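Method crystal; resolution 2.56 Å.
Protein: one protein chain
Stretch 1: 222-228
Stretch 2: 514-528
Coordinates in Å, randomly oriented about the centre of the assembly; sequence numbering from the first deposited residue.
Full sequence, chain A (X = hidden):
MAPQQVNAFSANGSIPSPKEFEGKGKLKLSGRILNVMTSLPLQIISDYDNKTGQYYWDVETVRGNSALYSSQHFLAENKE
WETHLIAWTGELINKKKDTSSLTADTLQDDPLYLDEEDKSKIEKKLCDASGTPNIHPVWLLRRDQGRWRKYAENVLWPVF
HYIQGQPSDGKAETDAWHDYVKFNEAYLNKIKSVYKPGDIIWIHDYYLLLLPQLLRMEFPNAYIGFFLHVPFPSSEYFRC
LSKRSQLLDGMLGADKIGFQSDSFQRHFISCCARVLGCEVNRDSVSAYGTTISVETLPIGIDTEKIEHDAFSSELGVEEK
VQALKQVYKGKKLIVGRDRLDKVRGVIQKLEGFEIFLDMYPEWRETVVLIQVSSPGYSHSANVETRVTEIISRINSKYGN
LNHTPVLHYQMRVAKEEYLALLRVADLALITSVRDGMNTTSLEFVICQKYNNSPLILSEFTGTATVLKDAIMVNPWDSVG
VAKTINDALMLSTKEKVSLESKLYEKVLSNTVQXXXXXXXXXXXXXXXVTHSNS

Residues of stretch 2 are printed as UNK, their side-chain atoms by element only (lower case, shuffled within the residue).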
# COMPACT_ATOMS: atom_id res chain seq x y z
N ALA A 222 -7.19 -18.69 -20.55
CA ALA A 222 -7.23 -18.80 -19.10
C ALA A 222 -7.84 -17.53 -18.53
O ALA A 222 -7.68 -16.45 -19.10
CB ALA A 222 -5.84 -19.03 -18.53
N TYR A 223 -8.54 -17.65 -17.40
CA TYR A 223 -9.10 -16.47 -16.74
C TYR A 223 -8.01 -15.80 -15.91
O TYR A 223 -7.53 -16.36 -14.93
CB TYR A 223 -10.28 -16.86 -15.86
CG TYR A 223 -11.09 -18.01 -16.41
CD1 TYR A 223 -11.74 -17.91 -17.63
CD2 TYR A 223 -11.21 -19.20 -15.70
CE1 TYR A 223 -12.47 -18.96 -18.14
CE2 TYR A 223 -11.94 -20.25 -16.20
CZ TYR A 223 -12.57 -20.13 -17.42
OH TYR A 223 -13.30 -21.18 -17.92
N ILE A 224 -7.62 -14.60 -16.32
CA ILE A 224 -6.53 -13.89 -15.67
C ILE A 224 -6.95 -12.48 -15.26
O ILE A 224 -7.48 -11.72 -16.07
CB ILE A 224 -5.29 -13.81 -16.58
CG1 ILE A 224 -4.82 -15.21 -16.94
CG2 ILE A 224 -4.18 -13.02 -15.90
CD1 ILE A 224 -3.56 -15.24 -17.75
N GLY A 225 -6.68 -12.14 -14.01
CA GLY A 225 -6.98 -10.83 -13.49
C GLY A 225 -5.73 -10.13 -12.98
O GLY A 225 -4.90 -10.74 -12.33
N PHE A 226 -5.59 -8.85 -13.29
CA PHE A 226 -4.47 -8.09 -12.77
C PHE A 226 -4.92 -6.91 -11.94
O PHE A 226 -5.78 -6.14 -12.33
CB PHE A 226 -3.55 -7.64 -13.90
CG PHE A 226 -2.30 -6.98 -13.41
CD1 PHE A 226 -1.14 -7.70 -13.27
CD2 PHE A 226 -2.30 -5.65 -13.08
CE1 PHE A 226 0.01 -7.10 -12.81
CE2 PHE A 226 -1.16 -5.04 -12.62
CZ PHE A 226 -0.00 -5.77 -12.49
N PHE A 227 -4.33 -6.78 -10.76
CA PHE A 227 -4.61 -5.63 -9.92
C PHE A 227 -3.36 -4.80 -9.64
O PHE A 227 -2.32 -5.32 -9.30
CB PHE A 227 -5.26 -6.05 -8.62
CG PHE A 227 -5.90 -4.93 -7.89
CD1 PHE A 227 -5.17 -4.14 -7.04
CD2 PHE A 227 -7.22 -4.64 -8.09
CE1 PHE A 227 -5.76 -3.09 -6.38
CE2 PHE A 227 -7.82 -3.59 -7.43
CZ PHE A 227 -7.08 -2.81 -6.57
N LEU A 228 -3.49 -3.50 -9.80
CA LEU A 228 -2.38 -2.59 -9.55
C LEU A 228 -2.61 -1.87 -8.22
O LEU A 228 -3.57 -1.13 -8.06
CB LEU A 228 -2.24 -1.57 -10.68
CG LEU A 228 -0.93 -0.79 -10.71
CD1 LEU A 228 0.21 -1.71 -11.10
CD2 LEU A 228 -1.02 0.40 -11.66
N UNK A 514 -14.46 -8.92 1.48
CA UNK A 514 -15.48 -8.60 0.50
C UNK A 514 -14.85 -8.03 -0.77
O UNK A 514 -15.40 -8.21 -1.86
n UNK A 514 -18.49 -8.05 -0.26
o UNK A 514 -17.47 -6.06 -0.48
c UNK A 514 -16.51 -7.61 1.07
c UNK A 514 -17.54 -7.17 0.04
N UNK A 515 -13.79 -7.26 -0.63
CA UNK A 515 -13.10 -6.71 -1.78
C UNK A 515 -12.49 -7.84 -2.57
O UNK A 515 -12.60 -7.91 -3.78
c UNK A 515 -11.02 -5.34 -2.40
c UNK A 515 -9.22 -5.31 -3.78
c UNK A 515 -8.03 -5.71 -4.37
c UNK A 515 -9.22 -7.20 -2.31
c UNK A 515 -11.07 -4.25 -3.20
c UNK A 515 -12.01 -5.73 -1.34
c UNK A 515 -9.83 -6.03 -2.76
c UNK A 515 -8.05 -7.60 -2.88
c UNK A 515 -7.46 -6.86 -3.90
n UNK A 515 -10.00 -4.22 -4.04
N UNK A 516 -11.87 -8.77 -1.86
CA UNK A 516 -11.25 -9.89 -2.53
C UNK A 516 -12.29 -10.79 -3.20
O UNK A 516 -12.10 -11.25 -4.31
o UNK A 516 -10.34 -12.05 -1.79
c UNK A 516 -10.21 -10.63 -1.64
c UNK A 516 -10.32 -10.25 -0.17
N UNK A 517 -13.41 -11.02 -2.53
CA UNK A 517 -14.48 -11.80 -3.12
C UNK A 517 -15.12 -11.15 -4.35
O UNK A 517 -15.29 -11.79 -5.37
o UNK A 517 -16.80 -12.40 -2.63
c UNK A 517 -15.55 -12.07 -2.06
N UNK A 518 -15.42 -9.87 -4.23
CA UNK A 518 -15.96 -9.06 -5.32
C UNK A 518 -15.06 -9.10 -6.56
O UNK A 518 -15.56 -9.26 -7.67
o UNK A 518 -16.90 -7.54 -3.67
c UNK A 518 -16.90 -6.82 -5.98
c UNK A 518 -16.15 -7.59 -4.90
N UNK A 519 -13.75 -8.96 -6.36
CA UNK A 519 -12.86 -8.92 -7.51
C UNK A 519 -12.81 -10.26 -8.23
O UNK A 519 -12.82 -10.29 -9.47
c UNK A 519 -10.59 -8.13 -8.28
c UNK A 519 -9.03 -7.47 -10.48
c UNK A 519 -9.58 -8.97 -8.70
c UNK A 519 -11.45 -8.49 -7.11
c UNK A 519 -8.80 -8.64 -9.80
c UNK A 519 -10.05 -6.62 -10.08
c UNK A 519 -10.82 -6.95 -8.98
N UNK A 520 -12.76 -11.36 -7.48
CA UNK A 520 -12.76 -12.69 -8.10
C UNK A 520 -14.04 -12.85 -8.92
O UNK A 520 -14.01 -13.28 -10.08
c UNK A 520 -11.12 -14.26 -4.99
c UNK A 520 -12.62 -13.82 -7.04
c UNK A 520 -11.21 -13.84 -6.45
c UNK A 520 -12.93 -15.17 -7.65
N UNK A 521 -15.15 -12.44 -8.31
CA UNK A 521 -16.44 -12.46 -8.99
C UNK A 521 -16.42 -11.62 -10.27
O UNK A 521 -17.04 -12.00 -11.26
s UNK A 521 -18.26 -13.31 -6.99
c UNK A 521 -17.56 -11.99 -8.05
N UNK A 522 -15.69 -10.51 -10.27
CA UNK A 522 -15.62 -9.65 -11.46
C UNK A 522 -14.78 -10.29 -12.58
O UNK A 522 -15.18 -10.28 -13.75
o UNK A 522 -17.16 -7.79 -10.07
o UNK A 522 -15.43 -6.61 -9.43
c UNK A 522 -15.05 -8.27 -11.09
c UNK A 522 -15.94 -7.50 -10.13
N UNK A 523 -13.69 -10.94 -12.18
CA UNK A 523 -12.84 -11.60 -13.14
C UNK A 523 -13.66 -12.65 -13.85
O UNK A 523 -13.64 -12.74 -15.06
c UNK A 523 -10.89 -13.18 -13.42
c UNK A 523 -10.75 -11.36 -11.76
c UNK A 523 -9.53 -12.04 -11.18
c UNK A 523 -11.69 -12.33 -12.45
N UNK A 524 -14.39 -13.42 -13.06
CA UNK A 524 -15.22 -14.48 -13.61
C UNK A 524 -16.35 -13.93 -14.45
O UNK A 524 -16.69 -14.47 -15.49
c UNK A 524 -15.13 -17.28 -10.98
c UNK A 524 -14.59 -16.23 -11.92
c UNK A 524 -13.75 -16.86 -13.01
c UNK A 524 -15.73 -15.40 -12.51
N UNK A 525 -16.92 -12.83 -13.98
CA UNK A 525 -18.05 -12.22 -14.64
C UNK A 525 -17.70 -11.78 -16.05
O UNK A 525 -18.49 -11.93 -16.96
c UNK A 525 -18.54 -11.05 -13.81
o UNK A 525 -19.55 -10.35 -14.50
N UNK A 526 -16.51 -11.24 -16.25
CA UNK A 526 -16.14 -10.78 -17.58
C UNK A 526 -15.58 -11.89 -18.46
O UNK A 526 -15.79 -11.89 -19.67
n UNK A 526 -13.85 -9.20 -19.62
c UNK A 526 -14.93 -8.95 -18.81
c UNK A 526 -15.69 -8.04 -19.46
c UNK A 526 -13.94 -8.46 -20.71
c UNK A 526 -15.13 -9.64 -17.50
n UNK A 526 -15.05 -7.75 -20.64
N UNK A 527 -14.87 -12.85 -17.87
CA UNK A 527 -14.34 -13.96 -18.65
C UNK A 527 -15.46 -14.94 -19.02
O UNK A 527 -15.39 -16.13 -18.71
c UNK A 527 -13.23 -14.69 -17.89
o UNK A 527 -13.73 -15.38 -16.76
N UNK A 528 -16.49 -14.42 -19.69
CA UNK A 528 -17.60 -15.24 -20.18
C UNK A 528 -17.80 -15.01 -21.67
O UNK A 528 -18.21 -13.93 -22.10
c UNK A 528 -20.06 -15.01 -17.16
c UNK A 528 -18.80 -15.28 -17.96
c UNK A 528 -18.91 -14.92 -19.44
c UNK A 528 -20.07 -15.67 -20.08

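Position 514 carries two carbons, the second bearing one oxygen and one nitrogen; it points out of reach of the strand, an amide: Asn514. At 515 one carbon leads into fused five- and six-membered rings holding eight carbons and one nitrogen, which meet Phe227 on the strand; only tryptophan has such rings. Trp515 sends CZ2 to 3.7 Å from Phe227 CE2, laying its edge on the face of that ring, and its NE1 is hydrogen-bonded elsewhere in the structure.

Position 516 has one carbon carrying an oxygen and a carbon, Thr516, and 517 one carbon and one oxygen, Ser517; neither reaches the strand. At 518 the branched carbon with one oxygen and one carbon returns: Thr518, whose OG1 folds back on its own helix in a very short hydrogen bond to Asn514 O, 2.4 Å.

One helical turn beyond 515, position 519 shows one carbon and a ring of six carbons with no oxygen, which also meets Phe227, hence Phe519. Its face takes the edge of Phe227, with CE1 4.0 Å from Phe227 CD2.

Position 520 has four carbons forked at the first, one arm two carbons long: Ile520, out of reach. A carbon and a sulfur at 521 give Cys521; two carbons ending in two oxygens at 522 give Asp522. Both stay off the strand.

At 523 the four carbons again fork at the first, and one arm ends over Gly225. This is Ile523, whose CD1 lies 3.6 Å from Gly225 CA. Position 524 has four carbons forked at the second, the forked end coming near Tyr223: Leu524. Its CB points sideways, yet CD2 comes within 4.4 Å of Tyr223 CD2.

One carbon and one oxygen at 525 make Ser525, exposed and free of the strand. At 526 a carbon precedes a five-membered ring of three carbons and two nitrogens, His526. The carbon and oxygen at 527, the oxygen close to the Tyr223 ring, belong to Ser527, where the chain leaves helical geometry; OG bonds back to Ile523 O at 3.1 Å and lies 3.3 Å from Tyr223 CD1. Four carbons forked at the first, one arm longer, make 528 Ile528, pointing away.

The rule is spacing: Trp515, Phe519 and Ile523 recur every four residues along one side of the helix, and Ser527, just past its end, continues the spacing, meeting the alternate strand positions Tyr223, Gly225 and Phe227. At the center, glycine makes room, since an ideal CB on Gly225 would sit 2.2 Å from Ile523 CD1. Aromatic edges and faces interlock around Phe227 at one end, and no hydrogen bond crosses the contact, so packing alone joins these stretches.

Stretch 2, residues 514-528: NWTSTFICDILSHSI
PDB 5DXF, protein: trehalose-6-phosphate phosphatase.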